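Local coordinates for N-acetyltransferase (Trypanosoma brucei, PDB 3I3G), which probably catalyses the transfer of an acetyl group from acetyl-CoA to D-glucosamine 6-phosphate, a step on the route to UDP-N-acetylglucosamine, at residues L26-L31 with E51-A56; T66-H71 with V78-L83. All blocks are in the same frame, centred on the assembly; numbering follows the deposited sequence.

Interaction 1 (L26-L31 with E51-A56)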
# COMPACT_ATOMS: atom_id res chain seq x y z
N LEU A 26 3.47 14.99 -10.44
CA LEU A 26 4.69 14.59 -11.12
C LEU A 26 4.44 14.45 -12.62
O LEU A 26 3.44 13.87 -13.04
CB LEU A 26 5.19 13.26 -10.56
CG LEU A 26 6.43 12.65 -11.21
CD1 LEU A 26 7.66 13.47 -10.86
CD2 LEU A 26 6.60 11.21 -10.77
N GLU A 27 5.35 14.99 -13.43
CA GLU A 27 5.25 14.83 -14.88
C GLU A 27 6.53 14.28 -15.51
O GLU A 27 7.59 14.28 -14.88
CB GLU A 27 4.79 16.12 -15.57
CG GLU A 27 5.35 17.40 -14.98
CD GLU A 27 4.50 18.61 -15.32
OE1 GLU A 27 5.04 19.74 -15.34
OE2 GLU A 27 3.30 18.44 -15.58
N GLU A 28 6.42 13.82 -16.75
CA GLU A 28 7.52 13.12 -17.42
C GLU A 28 8.83 13.90 -17.40
O GLU A 28 9.90 13.32 -17.25
CB GLU A 28 7.13 12.75 -18.85
CG GLU A 28 8.04 11.73 -19.50
CD GLU A 28 7.52 11.24 -20.84
OE1 GLU A 28 6.40 11.63 -21.22
OE2 GLU A 28 8.24 10.46 -21.50
N SER A 29 8.74 15.22 -17.55
CA SER A 29 9.94 16.06 -17.57
C SER A 29 10.64 16.12 -16.21
O SER A 29 11.78 16.58 -16.11
CB SER A 29 9.60 17.47 -18.05
OG SER A 29 9.01 17.45 -19.34
N ASP A 30 9.96 15.65 -15.17
CA ASP A 30 10.49 15.69 -13.80
C ASP A 30 11.24 14.42 -13.42
O ASP A 30 12.02 14.42 -12.46
CB ASP A 30 9.36 15.89 -12.79
CG ASP A 30 8.51 17.11 -13.07
OD1 ASP A 30 9.05 18.12 -13.59
OD2 ASP A 30 7.31 17.08 -12.75
N LEU A 31 11.01 13.34 -14.15
CA LEU A 31 11.42 12.00 -13.72
C LEU A 31 12.89 11.87 -13.30
O LEU A 31 13.19 11.28 -12.26
CB LEU A 31 11.06 10.96 -14.78
CG LEU A 31 9.56 10.88 -15.09
CD1 LEU A 31 9.27 9.79 -16.11
CD2 LEU A 31 8.76 10.65 -13.82
N GLU A 51 13.42 4.06 -19.27
CA GLU A 51 13.08 3.22 -18.12
C GLU A 51 12.21 3.98 -17.12
O GLU A 51 11.21 3.46 -16.63
CB GLU A 51 14.35 2.71 -17.44
CG GLU A 51 15.13 1.71 -18.28
CD GLU A 51 16.45 1.31 -17.65
OE1 GLU A 51 17.19 2.21 -17.19
OE2 GLU A 51 16.76 0.10 -17.61
N LEU A 52 12.60 5.22 -16.83
CA LEU A 52 11.84 6.06 -15.91
C LEU A 52 10.41 6.25 -16.40
O LEU A 52 9.46 6.12 -15.64
CB LEU A 52 12.53 7.41 -15.72
CG LEU A 52 13.80 7.41 -14.87
CD1 LEU A 52 14.56 8.72 -15.03
CD2 LEU A 52 13.48 7.15 -13.40
N ALA A 53 10.27 6.58 -17.68
CA ALA A 53 8.96 6.81 -18.27
C ALA A 53 8.05 5.59 -18.12
O ALA A 53 6.88 5.72 -17.77
CB ALA A 53 9.09 7.18 -19.74
N ASN A 54 8.61 4.41 -18.37
CA ASN A 54 7.84 3.17 -18.27
C ASN A 54 7.37 2.91 -16.84
O ASN A 54 6.25 2.45 -16.63
CB ASN A 54 8.66 1.99 -18.78
CG ASN A 54 8.79 1.97 -20.29
OD1 ASN A 54 8.10 2.73 -20.98
ND2 ASN A 54 9.66 1.12 -20.80
N ILE A 55 8.23 3.20 -15.87
CA ILE A 55 7.87 3.04 -14.47
C ILE A 55 6.76 4.01 -14.08
O ILE A 55 5.80 3.63 -13.41
CB ILE A 55 9.09 3.26 -13.55
CG1 ILE A 55 10.14 2.17 -13.80
CG2 ILE A 55 8.66 3.27 -12.09
CD1 ILE A 55 11.47 2.44 -13.12
N ALA A 56 6.90 5.26 -14.50
CA ALA A 56 5.87 6.26 -14.25
C ALA A 56 4.54 5.80 -14.82
O ALA A 56 3.49 6.02 -14.23
CB ALA A 56 6.28 7.60 -14.84

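Interaction 2 (T66-H71 with V78-L83)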
# COMPACT_ATOMS: atom_id res chain seq x y z
N THR A 66 1.50 10.99 -7.56
CA THR A 66 2.70 11.56 -6.96
C THR A 66 2.69 13.08 -7.03
O THR A 66 2.60 13.66 -8.12
CB THR A 66 3.98 11.02 -7.62
OG1 THR A 66 4.01 9.59 -7.53
CG2 THR A 66 5.21 11.60 -6.94
N LYS A 67 2.76 13.72 -5.87
CA LYS A 67 2.84 15.17 -5.81
C LYS A 67 4.27 15.58 -5.50
O LYS A 67 4.94 14.94 -4.70
CB LYS A 67 1.89 15.72 -4.73
CG LYS A 67 0.44 15.32 -4.93
CD LYS A 67 -0.09 15.81 -6.27
CE LYS A 67 -0.21 17.32 -6.30
NZ LYS A 67 -1.33 17.82 -5.45
N VAL A 68 4.74 16.64 -6.15
CA VAL A 68 6.11 17.09 -5.96
C VAL A 68 6.18 18.59 -5.75
O VAL A 68 5.32 19.35 -6.21
CB VAL A 68 6.99 16.74 -7.18
CG1 VAL A 68 7.06 15.24 -7.37
CG2 VAL A 68 6.46 17.43 -8.43
N PHE A 69 7.21 19.02 -5.03
CA PHE A 69 7.56 20.43 -4.97
C PHE A 69 8.65 20.70 -5.99
O PHE A 69 9.65 19.99 -6.04
CB PHE A 69 8.03 20.83 -3.57
CG PHE A 69 6.93 21.34 -2.68
CD1 PHE A 69 6.36 22.57 -2.91
CD2 PHE A 69 6.47 20.57 -1.62
CE1 PHE A 69 5.34 23.04 -2.10
CE2 PHE A 69 5.46 21.04 -0.80
CZ PHE A 69 4.90 22.28 -1.04
N CYS A 70 8.44 21.71 -6.82
CA CYS A 70 9.38 22.04 -7.88
C CYS A 70 9.85 23.49 -7.78
O CYS A 70 9.04 24.40 -7.61
CB CYS A 70 8.75 21.78 -9.25
SG CYS A 70 9.73 22.34 -10.67
N HIS A 71 11.15 23.69 -7.87
CA HIS A 71 11.71 25.02 -8.01
C HIS A 71 11.50 25.45 -9.46
O HIS A 71 12.30 25.13 -10.33
CB HIS A 71 13.19 25.03 -7.65
CG HIS A 71 13.81 26.39 -7.68
ND1 HIS A 71 14.71 26.78 -8.66
CD2 HIS A 71 13.65 27.47 -6.87
CE1 HIS A 71 15.09 28.03 -8.44
NE2 HIS A 71 14.46 28.47 -7.36
N VAL A 78 12.44 19.11 -5.42
CA VAL A 78 13.00 19.19 -4.07
C VAL A 78 12.10 18.56 -3.01
O VAL A 78 12.42 18.58 -1.82
CB VAL A 78 13.29 20.65 -3.67
CG1 VAL A 78 14.31 21.26 -4.61
CG2 VAL A 78 12.01 21.46 -3.66
N GLY A 79 10.98 17.99 -3.45
CA GLY A 79 10.06 17.33 -2.53
C GLY A 79 9.11 16.40 -3.26
O GLY A 79 8.66 16.69 -4.37
N SER A 80 8.79 15.27 -2.63
CA SER A 80 7.89 14.30 -3.24
C SER A 80 7.15 13.46 -2.20
O SER A 80 7.69 13.15 -1.14
CB SER A 80 8.64 13.39 -4.21
OG SER A 80 7.75 12.48 -4.84
N ALA A 81 5.92 13.09 -2.53
CA ALA A 81 5.12 12.19 -1.71
C ALA A 81 4.08 11.53 -2.61
O ALA A 81 3.46 12.19 -3.43
CB ALA A 81 4.46 12.94 -0.58
N SER A 82 3.89 10.22 -2.44
CA SER A 82 2.97 9.48 -3.30
C SER A 82 1.76 8.96 -2.54
O SER A 82 1.84 8.69 -1.34
CB SER A 82 3.70 8.33 -4.00
OG SER A 82 4.68 8.82 -4.90
N LEU A 83 0.65 8.81 -3.24
CA LEU A 83 -0.60 8.37 -2.63
C LEU A 83 -1.24 7.23 -3.41
O LEU A 83 -1.42 7.32 -4.63
CB LEU A 83 -1.58 9.54 -2.52
CG LEU A 83 -2.96 9.21 -1.94
CD1 LEU A 83 -2.83 8.73 -0.51
CD2 LEU A 83 -3.89 10.41 -2.03

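Interaction 1 (L26-L31 with E51-A56)
Leu52 is the first residue of 51-56 to meet Leu31, the leucine that joins the segment 26-31, a turn ending at the start of helix 31-38, to helix 49-61. Its CB lies 4.0 Å from Leu31 CB, and its CD1 reaches on to the backbone carbonyl of Leu31. The backbone of the helix takes part as well: Leu31 CD1 rests 3.7 Å from Leu52 O and 3.7 Å from Ala53 CA. At Ala53 the small side chain lets the leucine come close to the helix backbone, while its CB is approached by the exposed side chain of Glu28. That glutamate is extended, with CG anti to the backbone N (chi1 -165°), which carries OE2 across to 3.8 Å from Ala53 CB, a contact without a hydrogen bond. One turn on from Leu52, Ala56 offers its CB to both branches of Leu31, 3.9 Å from CD1 and 4.1 Å from CD2, so the fork of the leucine straddles the methyl group. Phe89 of the second subunit packs on Leu52 and Ala56. Behind the contact the turn braces itself: Glu27 N donates to Asp30 OD2 (2.9 Å), approaching from above the carboxylate plane, and Asp30 also forms a salt bridge with Arg24. This is apolar packing of the turn between the first strand and first helix of a GNAT fold against the second helix.

Interaction 2 (T66-H71 with V78-L83)
Phe69, Thr66 and Val78 bury the most surface between these two strands: Phe69 and Val78 meet at a bulge, Thr66 joins through its hydroxyl and methyl groups. Phe69 faces two residues at once. Its carbonyl O accepts from Val78 N at 3.0 Å, and its own N donates to Gly79 O at 2.8 Å, a bond in which the donor stands 42° out of the carbonyl plane. Val78 and Gly79 opposite one residue make a classic beta bulge. Val78 CG2, held between its backbone N and carbonyl carbon (chi1 of CG1 -61°), touches Phe69 CB at 4.0 Å; beyond CB the phenyl ring leads away from 78-83 and packs on Leu23 and on Ala116 of helix 113-127. These strands form the antiparallel beta hairpin 65-71/76-86 within the central sheet of the GNAT fold. Further along, the regular ladder resumes with Val68 opposite Ser80, a non-hydrogen-bonded pair, and then Lys67 and Ala81, a hydrogen-bonded pair whose two N-to-O bonds are nearly straight at the carbonyls. The lysine chain bends at chi2, chi3 and chi4 and its NZ forms a salt bridge with Asp120. On the face carrying Thr66, Val68, Ser80 and Ser82, one hydroxyl pair bonds across the strands. Thr66 OG1 lies 2.8 Å from Ser82 OG in a hydrogen bond that either could donate, and Arg59 NH1 adds a weak bond to the threonine oxygen. The threonine methyl, CG2, is anti to the backbone N, which directs it to 3.4 Å from Ser80 OG. That oxygen is hydrogen-bonded to His34 NE2, while Val68 CG1 approaches it at 3.8 Å.

In the fold
Interactions 1 and 2 follow one another along the chain, their centres about 13 Å apart, yet they touch. Leu26 belongs to the segment 26-31 that opens interaction 1, and its N lies 2.8 Å from Thr66 O, a probable hydrogen bond that ties the end of strand 21-25 to strand 65-71. Leu26 CD1 also packs 4.0 Å from Val68 CG1. Helix 31-38 connects them further, since its His34 meets both Leu26 and the Thr66-Val68-Ser80 face of the hairpin, while Leu35 lies on Leu52. Interaction 2 is the deeper: its centre is about 7 Å from the centre of the chain, against about 15 Å for the centre of interaction 1, which meets the second subunit.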